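Local structure of prolyl-tRNA synthetase (Giardia lamblia ATCC 50803, 3IAL) at residues F15-F28 against A279-L291. The protein probably catalyses the ATP-dependent attachment of L-proline to its cognate tRNA, and is captured here with the prolyl-adenylate intermediate bound. Numbering follows the deposited sequence.
Sequences FSLTKTRDTFADWF and ACALSIHGDSGGL
The indole of W27 meets the turn D287-G290 along its edge: the carbonyl oxygens of D287 and G290 lie near the ring plane, while the CG methylene of K19 rests over the centre of one face, 3.9 Å above it. NE1 of W27 donates to D287 O at 3.0 Å; the oxygen sits near the indole plane, but the N-H comes from well above the carbonyl plane of D287. G290 N reaches the same oxygen from the other face of that carbonyl plane, so two donors grip it. Tryptophan suits this place because one side chain offers a broad apolar surface and an N-H. Close against it lies G286, whose CA is 3.6 Å from W27 CZ2; glycine, with no side chain, lets the backbone come this close to the ring. F28 CB lies over one face of the F24 ring, toward its rim, and S283 OG meets the edge of that ring, 3.0 Å from F24 CZ. That small hydroxyl, placed beside its own backbone N (chi1 -67°), turns back to bond A279 O, which satisfies it among phenylalanines.

K19 extends along the indole, bends at chi3 (74°) and brings NZ to the C-terminal end of helix 276-285, where it bonds G286 O at 2.6 Å and S283 O at 2.8 Å. A lysine ammonium among the carbonyls at a helix C-terminus probably also gains from the helix dipole. Strand 263-274 and this helix are consistent with motif 3 of the class II synthetase core; the side chain of A279 is about 8 Å from the bound PR8, the prolyl-adenylate. The chain then leaves through a type I turn, with D287 OD1 accepting from G289 N in an Asx turn and OD2 salt-bridged to R383. G290 adopts backbone angles that favour glycine. Along the turn, L17 N donates to a lone pair of S288 O at 3.2 Å, and the F15 ring presents its edge to that same oxygen.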
ATOM      1  N   PHE B  15      30.076 -10.022   5.841  1.00 42.18           N
ATOM      2  CA  PHE B  15      29.358 -11.090   5.135  1.00 39.11           C
ATOM      3  C   PHE B  15      30.163 -11.674   3.972  1.00 36.44           C
ATOM      4  O   PHE B  15      30.475 -10.980   3.002  1.00 35.08           O
ATOM      5  CB  PHE B  15      28.001 -10.583   4.611  1.00 37.69           C
ATOM      6  CG  PHE B  15      27.106 -11.678   4.086  1.00 35.13           C
ATOM      7  CD1 PHE B  15      26.056 -12.155   4.854  1.00 33.28           C
ATOM      8  CD2 PHE B  15      27.325 -12.243   2.833  1.00 33.00           C
ATOM      9  CE1 PHE B  15      25.231 -13.167   4.387  1.00 32.08           C
ATOM     10  CE2 PHE B  15      26.510 -13.256   2.356  1.00 34.76           C
ATOM     11  CZ  PHE B  15      25.453 -13.720   3.139  1.00 33.13           C
ATOM     12  N   SER B  16      30.461 -12.962   4.065  1.00 33.31           N
ATOM     13  CA  SER B  16      31.165 -13.670   3.008  1.00 32.83           C
ATOM     14  C   SER B  16      30.954 -15.172   3.171  1.00 33.09           C
ATOM     15  O   SER B  16      31.685 -15.836   3.912  1.00 33.46           O
ATOM     16  CB  SER B  16      32.657 -13.333   3.042  1.00 32.29           C
ATOM     17  OG  SER B  16      33.301 -13.856   1.899  1.00 32.53           O
ATOM     18  N   LEU B  17      29.947 -15.697   2.478  1.00 32.86           N
ATOM     19  CA  LEU B  17      29.515 -17.082   2.655  1.00 31.65           C
ATOM     20  C   LEU B  17      28.932 -17.623   1.362  1.00 29.19           C
ATOM     21  O   LEU B  17      27.920 -17.125   0.886  1.00 25.50           O
ATOM     22  CB  LEU B  17      28.461 -17.158   3.763  1.00 33.56           C
ATOM     23  CG  LEU B  17      27.967 -18.551   4.177  1.00 36.17           C
ATOM     24  CD1 LEU B  17      29.150 -19.480   4.530  1.00 35.08           C
ATOM     25  CD2 LEU B  17      26.983 -18.440   5.351  1.00 33.20           C
ATOM     26  N   THR B  18      29.580 -18.637   0.795  1.00 27.41           N
ATOM     27  CA  THR B  18      29.122 -19.249  -0.446  1.00 28.74           C
ATOM     28  C   THR B  18      27.772 -19.894  -0.164  1.00 30.31           C
ATOM     29  O   THR B  18      27.590 -20.533   0.873  1.00 31.48           O
ATOM     30  CB  THR B  18      30.137 -20.293  -0.986  1.00 30.29           C
ATOM     31  OG1 THR B  18      31.425 -19.681  -1.116  1.00 25.73           O
ATOM     32  CG2 THR B  18      29.705 -20.837  -2.346  1.00 27.84           C
ATOM     33  N   LYS B  19      26.822 -19.688  -1.070  1.00 30.55           N
ATOM     34  CA  LYS B  19      25.440 -20.093  -0.852  1.00 30.36           C
ATOM     35  C   LYS B  19      25.207 -21.461  -1.476  1.00 31.20           C
ATOM     36  O   LYS B  19      25.103 -21.579  -2.706  1.00 30.06           O
ATOM     37  CB  LYS B  19      24.482 -19.061  -1.456  1.00 28.51           C
ATOM     38  CG  LYS B  19      23.008 -19.372  -1.247  1.00 25.67           C
ATOM     39  CD  LYS B  19      22.119 -18.629  -2.235  1.00 24.71           C
ATOM     40  CE  LYS B  19      22.202 -19.221  -3.649  1.00 24.09           C
ATOM     41  NZ  LYS B  19      21.477 -18.374  -4.623  1.00 25.00           N
ATOM     42  N   THR B  20      25.117 -22.480  -0.618  1.00 30.60           N
ATOM     43  CA  THR B  20      24.911 -23.864  -1.049  1.00 30.81           C
ATOM     44  C   THR B  20      23.794 -24.537  -0.252  1.00 30.64           C
ATOM     45  O   THR B  20      23.212 -23.940   0.659  1.00 28.92           O
ATOM     46  CB  THR B  20      26.184 -24.699  -0.846  1.00 30.29           C
ATOM     47  OG1 THR B  20      26.433 -24.840   0.559  1.00 33.27           O
ATOM     48  CG2 THR B  20      27.379 -24.042  -1.516  1.00 30.95           C
ATOM     49  N   ARG B  21      23.521 -25.793  -0.605  1.00 30.66           N
ATOM     50  CA  ARG B  21      22.559 -26.626   0.100  1.00 31.62           C
ATOM     51  C   ARG B  21      22.859 -26.704   1.593  1.00 31.75           C
ATOM     52  O   ARG B  21      21.964 -26.539   2.422  1.00 32.27           O
ATOM     53  CB  ARG B  21      22.549 -28.025  -0.515  1.00 32.76           C
ATOM     54  CG  ARG B  21      21.573 -28.991   0.126  1.00 36.91           C
ATOM     55  CD  ARG B  21      21.266 -30.163  -0.802  1.00 39.23           C
ATOM     56  NE  ARG B  21      20.142 -30.971  -0.320  1.00 38.72           N
ATOM     57  CZ  ARG B  21      20.208 -32.249   0.050  1.00 39.91           C
ATOM     58  NH1 ARG B  21      21.355 -32.925   0.014  1.00 42.28           N
ATOM     59  NH2 ARG B  21      19.106 -32.867   0.459  1.00 38.99           N
ATOM     60  N   ASP B  22      24.124 -26.936   1.931  1.00 32.99           N
ATOM     61  CA  ASP B  22      24.535 -27.058   3.329  1.00 32.59           C
ATOM     62  C   ASP B  22      24.510 -25.729   4.100  1.00 31.53           C
ATOM     63  O   ASP B  22      24.252 -25.728   5.310  1.00 29.65           O
ATOM     64  CB  ASP B  22      25.926 -27.697   3.419  1.00 35.27           C
ATOM     65  CG  ASP B  22      25.931 -29.177   3.032  1.00 38.81           C
ATOM     66  OD1 ASP B  22      25.014 -29.647   2.322  1.00 41.60           O
ATOM     67  OD2 ASP B  22      26.868 -29.879   3.448  1.00 45.24           O
ATOM     68  N   THR B  23      24.765 -24.610   3.411  1.00 28.81           N
ATOM     69  CA  THR B  23      24.920 -23.300   4.070  1.00 26.76           C
ATOM     70  C   THR B  23      23.691 -22.384   4.005  1.00 25.87           C
ATOM     71  O   THR B  23      23.629 -21.402   4.741  1.00 22.91           O
ATOM     72  CB  THR B  23      26.120 -22.487   3.492  1.00 27.00           C
ATOM     73  OG1 THR B  23      25.842 -22.084   2.144  1.00 26.06           O
ATOM     74  CG2 THR B  23      27.428 -23.294   3.534  1.00 28.57           C
ATOM     75  N   PHE B  24      22.719 -22.698   3.143  1.00 25.85           N
ATOM     76  CA  PHE B  24      21.642 -21.750   2.848  1.00 25.70           C
ATOM     77  C   PHE B  24      20.937 -21.170   4.068  1.00 25.00           C
ATOM     78  O   PHE B  24      20.738 -19.970   4.139  1.00 25.07           O
ATOM     79  CB  PHE B  24      20.576 -22.332   1.920  1.00 26.03           C
ATOM     80  CG  PHE B  24      19.424 -21.392   1.718  1.00 24.88           C
ATOM     81  CD1 PHE B  24      19.605 -20.210   1.019  1.00 23.58           C
ATOM     82  CD2 PHE B  24      18.187 -21.642   2.294  1.00 24.89           C
ATOM     83  CE1 PHE B  24      18.553 -19.308   0.861  1.00 27.44           C
ATOM     84  CE2 PHE B  24      17.135 -20.754   2.130  1.00 25.65           C
ATOM     85  CZ  PHE B  24      17.323 -19.584   1.417  1.00 24.13           C
ATOM     86  N   ALA B  25      20.531 -22.033   4.996  1.00 27.21           N
ATOM     87  CA  ALA B  25      19.826 -21.623   6.218  1.00 27.04           C
ATOM     88  C   ALA B  25      20.601 -20.546   6.987  1.00 26.70           C
ATOM     89  O   ALA B  25      20.026 -19.553   7.422  1.00 28.13           O
ATOM     90  CB  ALA B  25      19.566 -22.839   7.120  1.00 25.37           C
ATOM     91  N   ASP B  26      21.906 -20.739   7.131  1.00 27.16           N
ATOM     92  CA  ASP B  26      22.774 -19.730   7.765  1.00 27.37           C
ATOM     93  C   ASP B  26      22.981 -18.488   6.894  1.00 25.92           C
ATOM     94  O   ASP B  26      23.042 -17.375   7.404  1.00 25.30           O
ATOM     95  CB  ASP B  26      24.127 -20.333   8.114  1.00 25.96           C
ATOM     96  CG  ASP B  26      24.027 -21.383   9.193  1.00 28.31           C
ATOM     97  OD1 ASP B  26      23.051 -21.343   9.968  1.00 30.91           O
ATOM     98  OD2 ASP B  26      24.921 -22.242   9.264  1.00 27.73           O
ATOM     99  N   TRP B  27      23.100 -18.699   5.587  1.00 25.47           N
ATOM    100  CA  TRP B  27      23.246 -17.610   4.627  1.00 23.95           C
ATOM    101  C   TRP B  27      22.043 -16.684   4.706  1.00 23.41           C
ATOM    102  O   TRP B  27      22.187 -15.456   4.779  1.00 22.53           O
ATOM    103  CB  TRP B  27      23.396 -18.194   3.223  1.00 23.98           C
ATOM    104  CG  TRP B  27      23.583 -17.195   2.158  1.00 22.67           C
ATOM    105  CD1 TRP B  27      24.768 -16.747   1.646  1.00 22.31           C
ATOM    106  CD2 TRP B  27      22.552 -16.525   1.440  1.00 20.75           C
ATOM    107  NE1 TRP B  27      24.533 -15.828   0.647  1.00 23.29           N
ATOM    108  CE2 TRP B  27      23.181 -15.666   0.510  1.00 18.94           C
ATOM    109  CE3 TRP B  27      21.157 -16.569   1.484  1.00 21.91           C
ATOM    110  CZ2 TRP B  27      22.460 -14.864  -0.362  1.00 21.14           C
ATOM    111  CZ3 TRP B  27      20.438 -15.757   0.613  1.00 20.93           C
ATOM    112  CH2 TRP B  27      21.088 -14.914  -0.284  1.00 20.19           C
ATOM    113  N   PHE B  28      20.857 -17.281   4.709  1.00 23.78           N
ATOM    114  CA  PHE B  28      19.601 -16.525   4.740  1.00 24.65           C
ATOM    115  C   PHE B  28      19.483 -15.659   5.989  1.00 24.61           C
ATOM    116  O   PHE B  28      19.224 -14.459   5.886  1.00 26.10           O
ATOM    117  CB  PHE B  28      18.403 -17.475   4.653  1.00 25.56           C
ATOM    118  CG  PHE B  28      17.083 -16.779   4.511  1.00 26.30           C
ATOM    119  CD1 PHE B  28      16.588 -16.461   3.256  1.00 27.04           C
ATOM    120  CD2 PHE B  28      16.330 -16.443   5.636  1.00 28.96           C
ATOM    121  CE1 PHE B  28      15.352 -15.829   3.110  1.00 28.90           C
ATOM    122  CE2 PHE B  28      15.102 -15.802   5.504  1.00 28.52           C
ATOM    123  CZ  PHE B  28      14.611 -15.495   4.236  1.00 29.78           C
ATOM    124  N   ALA B 279      11.208 -13.839  -0.430  1.00 25.53           N
ATOM    125  CA  ALA B 279      12.121 -14.880   0.048  1.00 27.37           C
ATOM    126  C   ALA B 279      12.758 -15.640  -1.124  1.00 28.03           C
ATOM    127  O   ALA B 279      13.976 -15.829  -1.150  1.00 26.14           O
ATOM    128  CB  ALA B 279      11.408 -15.841   0.977  1.00 26.62           C
ATOM    129  N   CYS B 280      11.935 -16.056  -2.088  1.00 28.29           N
ATOM    130  CA  CYS B 280      12.411 -16.803  -3.266  1.00 29.77           C
ATOM    131  C   CYS B 280      13.410 -16.005  -4.108  1.00 29.31           C
ATOM    132  O   CYS B 280      14.511 -16.470  -4.375  1.00 28.78           O
ATOM    133  CB  CYS B 280      11.242 -17.235  -4.154  1.00 30.79           C
ATOM    134  SG  CYS B 280      10.235 -18.568  -3.480  1.00 28.49           S
ATOM    135  N   ALA B 281      13.016 -14.802  -4.507  1.00 30.74           N
ATOM    136  CA  ALA B 281      13.851 -13.927  -5.334  1.00 30.69           C
ATOM    137  C   ALA B 281      15.206 -13.651  -4.691  1.00 31.47           C
ATOM    138  O   ALA B 281      16.230 -13.658  -5.373  1.00 30.13           O
ATOM    139  CB  ALA B 281      13.140 -12.625  -5.597  1.00 30.65           C
ATOM    140  N   LEU B 282      15.215 -13.406  -3.382  1.00 29.67           N
ATOM    141  CA  LEU B 282      16.469 -13.094  -2.694  1.00 28.42           C
ATOM    142  C   LEU B 282      17.340 -14.340  -2.597  1.00 27.36           C
ATOM    143  O   LEU B 282      18.548 -14.279  -2.818  1.00 24.93           O
ATOM    144  CB  LEU B 282      16.215 -12.520  -1.302  1.00 26.41           C
ATOM    145  CG  LEU B 282      15.421 -11.204  -1.207  1.00 28.21           C
ATOM    146  CD1 LEU B 282      15.371 -10.775   0.240  1.00 21.01           C
ATOM    147  CD2 LEU B 282      15.978 -10.080  -2.079  1.00 20.53           C
ATOM    148  N   SER B 283      16.706 -15.465  -2.286  1.00 26.89           N
ATOM    149  CA  SER B 283      17.416 -16.692  -1.950  1.00 27.55           C
ATOM    150  C   SER B 283      18.038 -17.344  -3.177  1.00 27.81           C
ATOM    151  O   SER B 283      19.175 -17.829  -3.128  1.00 26.53           O
ATOM    152  CB  SER B 283      16.467 -17.675  -1.259  1.00 26.40           C
ATOM    153  OG  SER B 283      16.054 -17.191   0.019  1.00 25.19           O
ATOM    154  N   ILE B 284      17.284 -17.346  -4.271  1.00 27.51           N
ATOM    155  CA  ILE B 284      17.691 -18.019  -5.491  1.00 28.19           C
ATOM    156  C   ILE B 284      18.810 -17.267  -6.213  1.00 29.37           C
ATOM    157  O   ILE B 284      19.748 -17.885  -6.719  1.00 29.68           O
ATOM    158  CB  ILE B 284      16.501 -18.220  -6.435  1.00 27.36           C
ATOM    159  CG1 ILE B 284      15.504 -19.202  -5.804  1.00 28.61           C
ATOM    160  CG2 ILE B 284      16.989 -18.731  -7.790  1.00 25.22           C
ATOM    161  CD1 ILE B 284      14.207 -19.381  -6.569  1.00 29.56           C
ATOM    162  N   HIS B 285      18.716 -15.942  -6.239  1.00 27.40           N
ATOM    163  CA  HIS B 285      19.699 -15.112  -6.932  1.00 27.74           C
ATOM    164  C   HIS B 285      20.920 -14.775  -6.085  1.00 25.44           C
ATOM    165  O   HIS B 285      21.947 -14.423  -6.629  1.00 22.33           O
ATOM    166  CB  HIS B 285      19.047 -13.811  -7.411  1.00 24.83           C
ATOM    167  CG  HIS B 285      17.909 -14.033  -8.353  1.00 27.65           C
ATOM    168  ND1 HIS B 285      18.032 -14.814  -9.483  1.00 26.18           N
ATOM    169  CD2 HIS B 285      16.635 -13.577  -8.344  1.00 26.16           C
ATOM    170  CE1 HIS B 285      16.883 -14.830 -10.127  1.00 26.37           C
ATOM    171  NE2 HIS B 285      16.016 -14.094  -9.453  1.00 23.98           N
ATOM    172  N   GLY B 286      20.798 -14.854  -4.762  1.00 25.54           N
ATOM    173  CA  GLY B 286      21.904 -14.524  -3.862  1.00 23.51           C
ATOM    174  C   GLY B 286      23.186 -15.302  -4.150  1.00 25.55           C
ATOM    175  O   GLY B 286      23.148 -16.395  -4.711  1.00 23.20           O
ATOM    176  N   ASP B 287      24.323 -14.715  -3.784  1.00 26.78           N
ATOM    177  CA  ASP B 287      25.623 -15.382  -3.911  1.00 27.85           C
ATOM    178  C   ASP B 287      26.468 -15.082  -2.677  1.00 28.26           C
ATOM    179  O   ASP B 287      25.955 -14.542  -1.689  1.00 26.55           O
ATOM    180  CB  ASP B 287      26.343 -14.961  -5.211  1.00 26.75           C
ATOM    181  CG  ASP B 287      26.792 -13.505  -5.199  1.00 25.86           C
ATOM    182  OD1 ASP B 287      26.801 -12.883  -4.121  1.00 26.21           O
ATOM    183  OD2 ASP B 287      27.112 -12.969  -6.282  1.00 24.77           O
ATOM    184  N   SER B 288      27.751 -15.443  -2.744  1.00 29.85           N
ATOM    185  CA  SER B 288      28.696 -15.307  -1.628  1.00 29.80           C
ATOM    186  C   SER B 288      28.887 -13.882  -1.118  1.00 27.29           C
ATOM    187  O   SER B 288      29.257 -13.689   0.038  1.00 25.28           O
ATOM    188  CB  SER B 288      30.072 -15.865  -2.026  1.00 30.63           C
ATOM    189  OG  SER B 288      30.711 -15.000  -2.961  1.00 32.18           O
ATOM    190  N   GLY B 289      28.662 -12.890  -1.978  1.00 26.83           N
ATOM    191  CA  GLY B 289      28.789 -11.486  -1.583  1.00 25.63           C
ATOM    192  C   GLY B 289      27.521 -10.912  -0.963  1.00 26.94           C
ATOM    193  O   GLY B 289      27.502  -9.753  -0.536  1.00 26.00           O
ATOM    194  N   GLY B 290      26.450 -11.707  -0.936  1.00 27.01           N
ATOM    195  CA  GLY B 290      25.159 -11.260  -0.405  1.00 25.70           C
ATOM    196  C   GLY B 290      24.074 -11.253  -1.464  1.00 25.52           C
ATOM    197  O   GLY B 290      23.939 -12.214  -2.225  1.00 24.96           O
ATOM    198  N   LEU B 291      23.309 -10.161  -1.517  1.00 24.10           N
ATOM    199  CA  LEU B 291      22.145 -10.073  -2.371  1.00 25.69           C
ATOM    200  C   LEU B 291      22.527  -9.772  -3.812  1.00 26.95           C
ATOM    201  O   LEU B 291      23.565  -9.178  -4.077  1.00 27.08           O
ATOM    202  CB  LEU B 291      21.179  -8.978  -1.880  1.00 25.28           C
ATOM    203  CG  LEU B 291      20.630  -9.101  -0.455  1.00 24.62           C
ATOM    204  CD1 LEU B 291      19.785  -7.892  -0.102  1.00 21.78           C
ATOM    205  CD2 LEU B 291      19.839 -10.385  -0.277  1.00 20.90           C
TER